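Local coordinates for protein putative glutathionylspermidine synthase (Methylobacillus flagellatus, PDB 3N6X) that probably acts as an ATP-dependent carbon-nitrogen ligase of the circularly permuted ATP-grasp type, perhaps a glutathionylspermidine synthase, at residues 365-370 with 403-408. Numbering follows the deposited sequence.
Sequences LVVKEV and YIAQPT
Lys368 and Gln406 lie on one face of two antiparallel strands, 365-369 and 403-407, and offer a worked example of a long side chain reaching diagonally across a sheet. Backbone bonds set the register: Val366 and Gln406 exchange two, as do Lys368 and Ile404, with Lys368 N 2.9 Å from Ile404 O. From CB, the lysine chain leaves with CG anti to its own carbonyl carbon (chi1 -44°) and then runs extended. Lys368 CD packs 3.9 Å from CD1 of Ile404, the residue directly opposite. Lys368 CE passes near Gln406 OE1, and Lys368 NZ bonds that oxygen at 2.9 Å, approaching from above the amide carbonyl plane. Gln406 NE2 is held in turn by Thr346 OG1, which helps fix the amide's rotation. The strands are the middle pair of a four-stranded antiparallel sheet whose other face is covered by helices 352-360 and 386-398, a build that probably corresponds to the small subdomain of ATP-grasp folds. There Val367, paired with Ala405, sets Val367 CG2 3.9 Å from Ala405 CB. Its other methyl, Val367 CG1, reaches Tyr403 CD2 diagonally. Beyond it the Glu369 side chain runs beside the tyrosine, Glu369 CB 3.9 Å from Tyr403 CE2.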
ATOM      1  N   LEU A 365      19.622 -14.767  -2.875  1.00 51.77           N
ATOM      2  CA  LEU A 365      18.859 -13.576  -2.517  1.00 49.65           C
ATOM      3  C   LEU A 365      17.946 -13.084  -3.607  1.00 51.82           C
ATOM      4  O   LEU A 365      18.027 -13.541  -4.752  1.00 52.34           O
ATOM      5  CB  LEU A 365      19.823 -12.435  -2.100  1.00 49.04           C
ATOM      6  CG  LEU A 365      20.816 -12.750  -0.988  1.00 52.69           C
ATOM      7  CD1 LEU A 365      21.914 -11.715  -0.945  1.00 53.08           C
ATOM      8  CD2 LEU A 365      20.124 -12.856   0.362  1.00 53.30           C
ATOM      9  N   VAL A 366      17.085 -12.107  -3.251  1.00 45.81           N
ATOM     10  CA  VAL A 366      16.184 -11.414  -4.159  1.00 44.86           C
ATOM     11  C   VAL A 366      16.636  -9.967  -4.193  1.00 48.70           C
ATOM     12  O   VAL A 366      16.690  -9.317  -3.148  1.00 49.59           O
ATOM     13  CB  VAL A 366      14.693 -11.531  -3.704  1.00 48.26           C
ATOM     14  CG1 VAL A 366      13.793 -10.608  -4.526  1.00 47.56           C
ATOM     15  CG2 VAL A 366      14.209 -12.973  -3.789  1.00 48.13           C
ATOM     16  N   VAL A 367      16.998  -9.468  -5.371  1.00 43.88           N
ATOM     17  CA  VAL A 367      17.475  -8.090  -5.499  1.00 43.04           C
ATOM     18  C   VAL A 367      16.468  -7.275  -6.265  1.00 49.13           C
ATOM     19  O   VAL A 367      15.940  -7.750  -7.260  1.00 50.30           O
ATOM     20  CB  VAL A 367      18.904  -8.012  -6.120  1.00 44.30           C
ATOM     21  CG1 VAL A 367      19.465  -6.599  -6.033  1.00 43.10           C
ATOM     22  CG2 VAL A 367      19.844  -9.009  -5.450  1.00 43.22           C
ATOM     23  N   LYS A 368      16.140  -6.075  -5.765  1.00 46.93           N
ATOM     24  CA  LYS A 368      15.144  -5.206  -6.390  1.00 47.84           C
ATOM     25  C   LYS A 368      15.693  -3.814  -6.520  1.00 55.28           C
ATOM     26  O   LYS A 368      16.416  -3.362  -5.635  1.00 54.25           O
ATOM     27  CB  LYS A 368      13.857  -5.127  -5.530  1.00 49.52           C
ATOM     28  CG  LYS A 368      13.329  -6.433  -4.961  1.00 53.97           C
ATOM     29  CD  LYS A 368      12.378  -6.135  -3.801  1.00 61.47           C
ATOM     30  CE  LYS A 368      11.713  -7.370  -3.267  1.00 72.94           C
ATOM     31  NZ  LYS A 368      10.871  -7.063  -2.084  1.00 85.48           N
ATOM     32  N   GLU A 369      15.263  -3.076  -7.557  1.00 55.87           N
ATOM     33  CA  GLU A 369      15.635  -1.674  -7.667  1.00 57.56           C
ATOM     34  C   GLU A 369      14.675  -0.796  -6.876  1.00 64.26           C
ATOM     35  O   GLU A 369      13.513  -1.158  -6.704  1.00 64.75           O
ATOM     36  CB  GLU A 369      15.786  -1.196  -9.128  1.00 59.36           C
ATOM     37  CG  GLU A 369      14.956  -1.943 -10.152  1.00 74.47           C
ATOM     38  CD  GLU A 369      15.163  -1.477 -11.581  1.00 99.45           C
ATOM     39  OE1 GLU A 369      16.321  -1.511 -12.059  1.00 89.97           O
ATOM     40  OE2 GLU A 369      14.157  -1.122 -12.239  1.00 97.39           O
ATOM     41  N   VAL A 370      15.177   0.312  -6.331  1.00 62.51           N
ATOM     42  CA  VAL A 370      14.389   1.222  -5.508  1.00 63.37           C
ATOM     43  C   VAL A 370      13.403   2.030  -6.382  1.00 70.18           C
ATOM     44  O   VAL A 370      12.196   1.797  -6.302  1.00 69.71           O
ATOM     45  CB  VAL A 370      15.305   2.120  -4.629  1.00 67.54           C
ATOM     46  CG1 VAL A 370      14.497   3.192  -3.896  1.00 67.82           C
ATOM     47  CG2 VAL A 370      16.107   1.276  -3.638  1.00 67.20           C
ATOM     48  N   TYR A 403      19.694  -0.221  -5.421  1.00 43.24           N
ATOM     49  CA  TYR A 403      19.243  -1.576  -5.130  1.00 42.20           C
ATOM     50  C   TYR A 403      19.136  -1.901  -3.653  1.00 44.57           C
ATOM     51  O   TYR A 403      19.809  -1.293  -2.810  1.00 44.15           O
ATOM     52  CB  TYR A 403      20.136  -2.616  -5.829  1.00 43.95           C
ATOM     53  CG  TYR A 403      20.066  -2.551  -7.337  1.00 47.17           C
ATOM     54  CD1 TYR A 403      20.920  -1.720  -8.061  1.00 49.06           C
ATOM     55  CD2 TYR A 403      19.146  -3.319  -8.047  1.00 48.26           C
ATOM     56  CE1 TYR A 403      20.844  -1.636  -9.449  1.00 49.98           C
ATOM     57  CE2 TYR A 403      19.061  -3.244  -9.437  1.00 49.71           C
ATOM     58  CZ  TYR A 403      19.912  -2.400 -10.134  1.00 57.76           C
ATOM     59  OH  TYR A 403      19.839  -2.333 -11.503  1.00 60.22           O
ATOM     60  N   ILE A 404      18.261  -2.855  -3.344  1.00 38.33           N
ATOM     61  CA  ILE A 404      18.105  -3.449  -2.032  1.00 37.30           C
ATOM     62  C   ILE A 404      18.018  -4.932  -2.270  1.00 40.45           C
ATOM     63  O   ILE A 404      17.716  -5.348  -3.392  1.00 38.98           O
ATOM     64  CB  ILE A 404      16.876  -2.910  -1.219  1.00 40.20           C
ATOM     65  CG1 ILE A 404      15.547  -3.115  -1.959  1.00 40.58           C
ATOM     66  CG2 ILE A 404      17.068  -1.471  -0.771  1.00 39.94           C
ATOM     67  CD1 ILE A 404      14.691  -4.182  -1.342  1.00 49.86           C
ATOM     68  N   ALA A 405      18.312  -5.736  -1.259  1.00 38.24           N
ATOM     69  CA  ALA A 405      18.217  -7.189  -1.399  1.00 39.13           C
ATOM     70  C   ALA A 405      17.641  -7.802  -0.149  1.00 43.85           C
ATOM     71  O   ALA A 405      17.827  -7.269   0.937  1.00 43.64           O
ATOM     72  CB  ALA A 405      19.586  -7.795  -1.710  1.00 39.62           C
ATOM     73  N   GLN A 406      16.899  -8.893  -0.303  1.00 42.01           N
ATOM     74  CA  GLN A 406      16.291  -9.595   0.819  1.00 42.68           C
ATOM     75  C   GLN A 406      16.488 -11.090   0.624  1.00 50.16           C
ATOM     76  O   GLN A 406      16.633 -11.542  -0.515  1.00 50.03           O
ATOM     77  CB  GLN A 406      14.783  -9.271   0.894  1.00 43.90           C
ATOM     78  CG  GLN A 406      14.465  -7.836   1.338  1.00 50.36           C
ATOM     79  CD  GLN A 406      13.031  -7.452   1.074  1.00 56.09           C
ATOM     80  OE1 GLN A 406      12.366  -7.999   0.187  1.00 46.62           O
ATOM     81  NE2 GLN A 406      12.541  -6.451   1.795  1.00 47.81           N
ATOM     82  N   PRO A 407      16.468 -11.901   1.701  1.00 49.01           N
ATOM     83  CA  PRO A 407      16.528 -13.355   1.501  1.00 50.35           C
ATOM     84  C   PRO A 407      15.281 -13.840   0.754  1.00 59.29           C
ATOM     85  O   PRO A 407      14.229 -13.207   0.863  1.00 60.17           O
ATOM     86  CB  PRO A 407      16.581 -13.904   2.926  1.00 51.75           C
ATOM     87  CG  PRO A 407      15.930 -12.857   3.760  1.00 55.27           C
ATOM     88  CD  PRO A 407      16.276 -11.554   3.125  1.00 50.36           C
ATOM     89  N   THR A 408      15.407 -14.909  -0.059  1.00 58.54           N
ATOM     90  CA  THR A 408      14.257 -15.455  -0.800  1.00 58.98           C
ATOM     91  C   THR A 408      13.309 -16.129   0.188  1.00 61.43           C
ATOM     92  O   THR A 408      13.691 -17.095   0.854  1.00 60.17           O
ATOM     93  CB  THR A 408      14.717 -16.379  -1.956  1.00 72.83           C
ATOM     94  OG1 THR A 408      15.629 -15.655  -2.792  1.00 75.01           O
ATOM     95  CG2 THR A 408      13.543 -16.892  -2.803  1.00 70.90           C
TER